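VP4 protein (Tellina virus 1, PDB 3P06) is a viral serine protease that probably cuts the birnavirus polyprotein into its final products, and is captured here as an intramolecular acyl-enzyme. Local coordinates at residues R45-Q48 / T54-G57; G25-V30 / N94-A99. All blocks are in the same frame, centred on the assembly; numbering follows the deposited sequence.

Contact 1 of 2, residues R45-Q48 / T54-G57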
loop_
_atom_site.group_PDB
_atom_site.type_symbol
_atom_site.label_atom_id
_atom_site.label_comp_id
_atom_site.label_asym_id
_atom_site.label_seq_id
_atom_site.Cartn_x
_atom_site.Cartn_y
_atom_site.Cartn_z
ATOM N N ARG A 45 13.123 -5.295 7.473
ATOM C CA ARG A 45 12.635 -5.207 8.838
ATOM C C ARG A 45 11.188 -5.754 8.923
ATOM O O ARG A 45 10.357 -5.578 8.008
ATOM C CB ARG A 45 12.839 -3.775 9.408
ATOM C CG ARG A 45 11.961 -3.407 10.592
ATOM C CD ARG A 45 12.314 -4.115 12.004
ATOM N NE ARG A 45 13.721 -4.090 12.435
ATOM C CZ ARG A 45 14.292 -3.140 13.199
ATOM N NH1 ARG A 45 13.590 -2.082 13.606
ATOM N NH2 ARG A 45 15.585 -3.252 13.556
ATOM N N ILE A 46 10.884 -6.463 9.997
ATOM C CA ILE A 46 9.545 -7.010 10.131
ATOM C C ILE A 46 8.896 -6.364 11.360
ATOM O O ILE A 46 9.602 -6.114 12.316
ATOM C CB ILE A 46 9.660 -8.533 10.363
ATOM C CG1 ILE A 46 10.229 -9.302 9.117
ATOM C CG2 ILE A 46 8.292 -9.157 10.816
ATOM C CD1 ILE A 46 10.662 -10.809 9.639
ATOM N N ALA A 47 7.607 -6.057 11.329
ATOM C CA ALA A 47 6.893 -5.507 12.491
ATOM C C ALA A 47 5.928 -6.587 12.984
ATOM O O ALA A 47 5.088 -7.083 12.210
ATOM C CB ALA A 47 6.118 -4.276 12.085
ATOM N N GLN A 48 6.069 -7.020 14.229
ATOM C CA GLN A 48 5.061 -7.897 14.848
ATOM C C GLN A 48 4.079 -6.981 15.603
ATOM O O GLN A 48 4.531 -6.071 16.330
ATOM C CB GLN A 48 5.743 -8.831 15.840
ATOM C CG GLN A 48 6.747 -9.704 15.097
ATOM C CD GLN A 48 7.417 -10.647 16.022
ATOM O OE1 GLN A 48 8.044 -10.247 17.011
ATOM N NE2 GLN A 48 7.246 -11.925 15.747
ATOM N N THR A 54 1.940 -9.987 11.538
ATOM C CA THR A 54 3.358 -9.823 11.152
ATOM C C THR A 54 3.362 -9.044 9.844
ATOM O O THR A 54 2.626 -9.442 8.903
ATOM C CB THR A 54 4.085 -11.193 10.880
ATOM O OG1 THR A 54 3.985 -12.062 12.005
ATOM C CG2 THR A 54 5.574 -10.944 10.639
ATOM N N ILE A 55 4.115 -7.928 9.756
ATOM C CA ILE A 55 4.136 -7.170 8.531
ATOM C C ILE A 55 5.603 -7.225 8.025
ATOM O O ILE A 55 6.544 -6.782 8.708
ATOM C CB ILE A 55 3.746 -5.713 8.831
ATOM C CG1 ILE A 55 2.388 -5.626 9.606
ATOM C CG2 ILE A 55 3.693 -4.848 7.542
ATOM C CD1 ILE A 55 2.196 -4.281 10.276
ATOM N N TYR A 56 5.770 -7.655 6.791
ATOM C CA TYR A 56 7.050 -7.762 6.115
ATOM C C TYR A 56 7.189 -6.667 5.087
ATOM O O TYR A 56 6.202 -6.161 4.574
ATOM C CB TYR A 56 7.110 -9.138 5.357
ATOM C CG TYR A 56 6.913 -10.378 6.210
ATOM C CD1 TYR A 56 8.026 -11.092 6.694
ATOM C CD2 TYR A 56 5.597 -10.858 6.541
ATOM C CE1 TYR A 56 7.867 -12.257 7.436
ATOM C CE2 TYR A 56 5.417 -12.062 7.295
ATOM C CZ TYR A 56 6.556 -12.729 7.749
ATOM O OH TYR A 56 6.443 -13.861 8.490
ATOM N N GLY A 57 8.438 -6.378 4.693
ATOM C CA GLY A 57 8.706 -5.522 3.544
ATOM C C GLY A 57 9.061 -4.095 4.046
ATOM O O GLY A 57 9.264 -3.212 3.247
HETATM O O HOH W 1 11.046 -7.337 5.690
#

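Contact 2 of 2, residues G25-V30 / N94-A99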
loop_
_atom_site.group_PDB
_atom_site.type_symbol
_atom_site.label_atom_id
_atom_site.label_comp_id
_atom_site.label_asym_id
_atom_site.label_seq_id
_atom_site.Cartn_x
_atom_site.Cartn_y
_atom_site.Cartn_z
ATOM N N GLY A 25 4.519 5.899 -7.799
ATOM C CA GLY A 25 4.380 4.476 -8.043
ATOM C C GLY A 25 3.391 3.836 -7.060
ATOM O O GLY A 25 2.616 4.531 -6.402
ATOM N N ALA A 26 3.473 2.512 -6.873
ATOM C CA ALA A 26 2.508 1.840 -6.033
ATOM C C ALA A 26 3.163 0.704 -5.320
ATOM O O ALA A 26 4.082 0.105 -5.842
ATOM C CB ALA A 26 1.359 1.321 -6.883
ATOM N N PHE A 27 2.670 0.416 -4.109
ATOM C CA PHE A 27 3.010 -0.829 -3.443
ATOM C C PHE A 27 1.655 -1.453 -3.231
ATOM O O PHE A 27 0.622 -0.780 -3.403
ATOM C CB PHE A 27 3.695 -0.603 -2.051
ATOM C CG PHE A 27 5.205 -0.405 -2.108
ATOM C CD1 PHE A 27 5.766 0.565 -2.889
ATOM C CD2 PHE A 27 6.064 -1.260 -1.375
ATOM C CE1 PHE A 27 7.174 0.754 -2.967
ATOM C CE2 PHE A 27 7.493 -1.098 -1.434
ATOM C CZ PHE A 27 8.047 -0.078 -2.190
HETATM N N MSE A 28 1.650 -2.714 -2.870
HETATM C CA MSE A 28 0.428 -3.351 -2.405
HETATM C C MSE A 28 0.728 -3.933 -1.040
HETATM O O MSE A 28 1.819 -4.490 -0.813
HETATM C CB MSE A 28 0.044 -4.500 -3.368
HETATM C CG MSE A 28 -1.235 -5.138 -2.835
HETATM SE SE MSE A 28 -1.992 -6.607 -3.930
HETATM C CE MSE A 28 -2.699 -5.423 -5.274
ATOM N N ALA A 29 -0.194 -3.759 -0.106
ATOM C CA ALA A 29 -0.112 -4.486 1.174
ATOM C C ALA A 29 -0.773 -5.867 0.843
ATOM O O ALA A 29 -2.004 -5.946 0.720
ATOM C CB ALA A 29 -0.969 -3.776 2.264
ATOM N N VAL A 30 0.035 -6.914 0.698
ATOM C CA VAL A 30 -0.492 -8.171 0.185
ATOM C C VAL A 30 -0.763 -9.077 1.383
ATOM O O VAL A 30 0.010 -9.120 2.367
ATOM C CB VAL A 30 0.536 -8.894 -0.710
ATOM C CG1 VAL A 30 -0.086 -10.281 -1.310
ATOM C CG2 VAL A 30 1.070 -7.968 -1.789
ATOM N N ASN A 94 13.676 -4.720 -9.401
ATOM C CA ASN A 94 14.252 -3.494 -8.929
ATOM C C ASN A 94 13.300 -2.787 -8.000
ATOM O O ASN A 94 12.295 -2.240 -8.420
ATOM C CB ASN A 94 14.768 -2.622 -10.086
ATOM C CG ASN A 94 16.181 -3.074 -10.549
ATOM O OD1 ASN A 94 17.154 -2.336 -10.403
ATOM N ND2 ASN A 94 16.294 -4.316 -11.032
ATOM N N GLN A 95 13.649 -2.818 -6.713
ATOM C CA GLN A 95 12.698 -2.413 -5.682
ATOM C C GLN A 95 13.249 -1.231 -4.847
ATOM O O GLN A 95 14.367 -1.261 -4.383
ATOM C CB GLN A 95 12.439 -3.578 -4.782
ATOM C CG GLN A 95 11.806 -4.723 -5.526
ATOM C CD GLN A 95 11.405 -5.890 -4.628
ATOM O OE1 GLN A 95 11.517 -5.820 -3.381
ATOM N NE2 GLN A 95 10.975 -6.992 -5.255
ATOM N N PRO A 96 12.453 -0.194 -4.695
ATOM C CA PRO A 96 12.909 0.925 -3.845
ATOM C C PRO A 96 12.686 0.644 -2.337
ATOM O O PRO A 96 11.829 -0.150 -1.906
ATOM C CB PRO A 96 12.018 2.068 -4.288
ATOM C CG PRO A 96 10.699 1.386 -4.630
ATOM C CD PRO A 96 11.109 0.041 -5.284
ATOM N N GLN A 97 13.465 1.328 -1.526
ATOM C CA GLN A 97 13.323 1.253 -0.061
ATOM C C GLN A 97 11.991 1.876 0.309
ATOM O O GLN A 97 11.592 2.927 -0.258
ATOM C CB GLN A 97 14.500 1.961 0.611
ATOM C CG GLN A 97 14.384 1.942 2.138
ATOM C CD GLN A 97 15.529 2.673 2.872
ATOM O OE1 GLN A 97 16.458 3.153 2.267
ATOM N NE2 GLN A 97 15.447 2.710 4.178
ATOM N N LEU A 98 11.243 1.198 1.178
ATOM C CA LEU A 98 9.980 1.710 1.611
ATOM C C LEU A 98 10.152 2.544 2.873
ATOM O O LEU A 98 10.788 2.101 3.818
ATOM C CB LEU A 98 9.054 0.541 1.970
ATOM C CG LEU A 98 7.688 0.956 2.496
ATOM C CD1 LEU A 98 6.768 1.590 1.329
ATOM C CD2 LEU A 98 7.040 -0.265 3.060
ATOM N N ALA A 99 9.577 3.731 2.893
ATOM C CA ALA A 99 9.748 4.685 4.001
ATOM C C ALA A 99 8.419 5.211 4.463
ATOM O O ALA A 99 7.491 5.291 3.675
ATOM C CB ALA A 99 10.669 5.873 3.562
#

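Contact 1 of 2, residues R45-Q48 / T54-G57
A47 and I55 face each other as an antiparallel hydrogen-bonded pair, each lending the other both its N-H and its carbonyl. The bond from A47 N to I55 O is 2.9 Å long and that from I55 N to A47 O is 2.8 Å, both fairly straight and in the plane of the accepting carbonyl. Each oxygen also meets an alpha carbon of the residue that precedes the donor: I46 CA lies 3.3 Å from I55 O, and T54 CA lies 3.4 Å from A47 O. The two CB atoms of A47 and I55 project to the same side of the sheet, 4.3 Å apart; helix 64-67 lies against A47 there through I64 and A67.

I46 works on the other side, dividing its branches between two residues. With chi1 at -67°, CG1 stands beside the backbone N and CG2 is anti to it. CG2 therefore meets the methyl of T54, where I46 CG2 and T54 CG2 are squeezed to 3.3 Å, tighter than usual for two carbons. CG1 and CD1 instead run alongside one side of the Y56 ring, I46 CG1 coming within 3.7 Å of Y56 CD1, with the two side chains pointing the same way.

Towards G57 the regular pairing lapses. A water accepts from G57 N and donates to R45 O, 3.0 Å from each atom, while R45 pairs through its backbone with L58.

This hairpin forms one edge of the protease's mixed sheet, strand 54-58 being joined on its other flank to strand 75-81. The chemistry implies a division of labour: one reciprocal pair of N-H...O hydrogen bonds fixes the register, apolar groups meet on both faces, the A47 side buried and the I46 side more open, and a water makes good the hydrogen bonding where the chain turns its corner.

Contact 2 of 2, residues G25-V30 / N94-A99
The ring of F27 takes up L98 on its face and P96 at its rim, so that one aromatic side chain joins strand 21-31 to the 94-99 segment without a single hydrogen bond between them. The facial contact is a CH-pi interaction. L98 CD1 sits over the middle of the ring, 4.0 Å from the F27 centroid and only 12° from the ring normal. CG of L98, held anti to the backbone N (chi1 178°), carries CD1 out over the ring, and the two side chains slide past each other in opposite directions; L98 CB adds a lesser touch, 4.1 Å from F27 CE2.

Strand 21-31 and the short strand 98-99 belong to one mixed sheet, the first inside it and the second at its end. Strands 9-18 and 192-193 come between the two in sheet order, yet the side chains meet, consistent with a strongly curved sheet that brings non-neighbouring strands together over a shared core. L12, V14, V78, P80 and A192 also pack on F27, which places the ring deep in the protease interior.

Apolar contact at the rim comes from P96, whose ring approaches head-on: P96 CG faces the CE1-CZ bond of F27, 3.9 Å from each of those two atoms.

The polar element is the carbonyl of P96. Its oxygen lies near the plane of the F27 ring, 3.8 Å from F27 CZ, where the slightly positive ring hydrogens would be expected to suit it. N43 ND2 supplies P96 O with a true hydrogen bond, and N43 OD1 accepts one from L98 N, so a single asparagine side chain holds the backbone on either side of Q97.

In the fold
Contact 1 sits at the hairpin edge of the mixed sheet and contact 2 in the buried core, between an inner strand and the outermost strand at the sheet's other end, their centres 14 Å apart. They meet at L98: its CD1 methyl serves contact 2, whereas L98 CD2 packs 3.7 Å from G57 O of contact 1. In sequence the hairpin is nested within the long excursion that contact 2 closes, and strand 45-48 is the next strand after 21-31. L98 also lies near the predicted active site, its side chain about 7 Å from that of S102, the predicted nucleophile, and about 9 Å from that of K141. Contact 1 is remote from these sites.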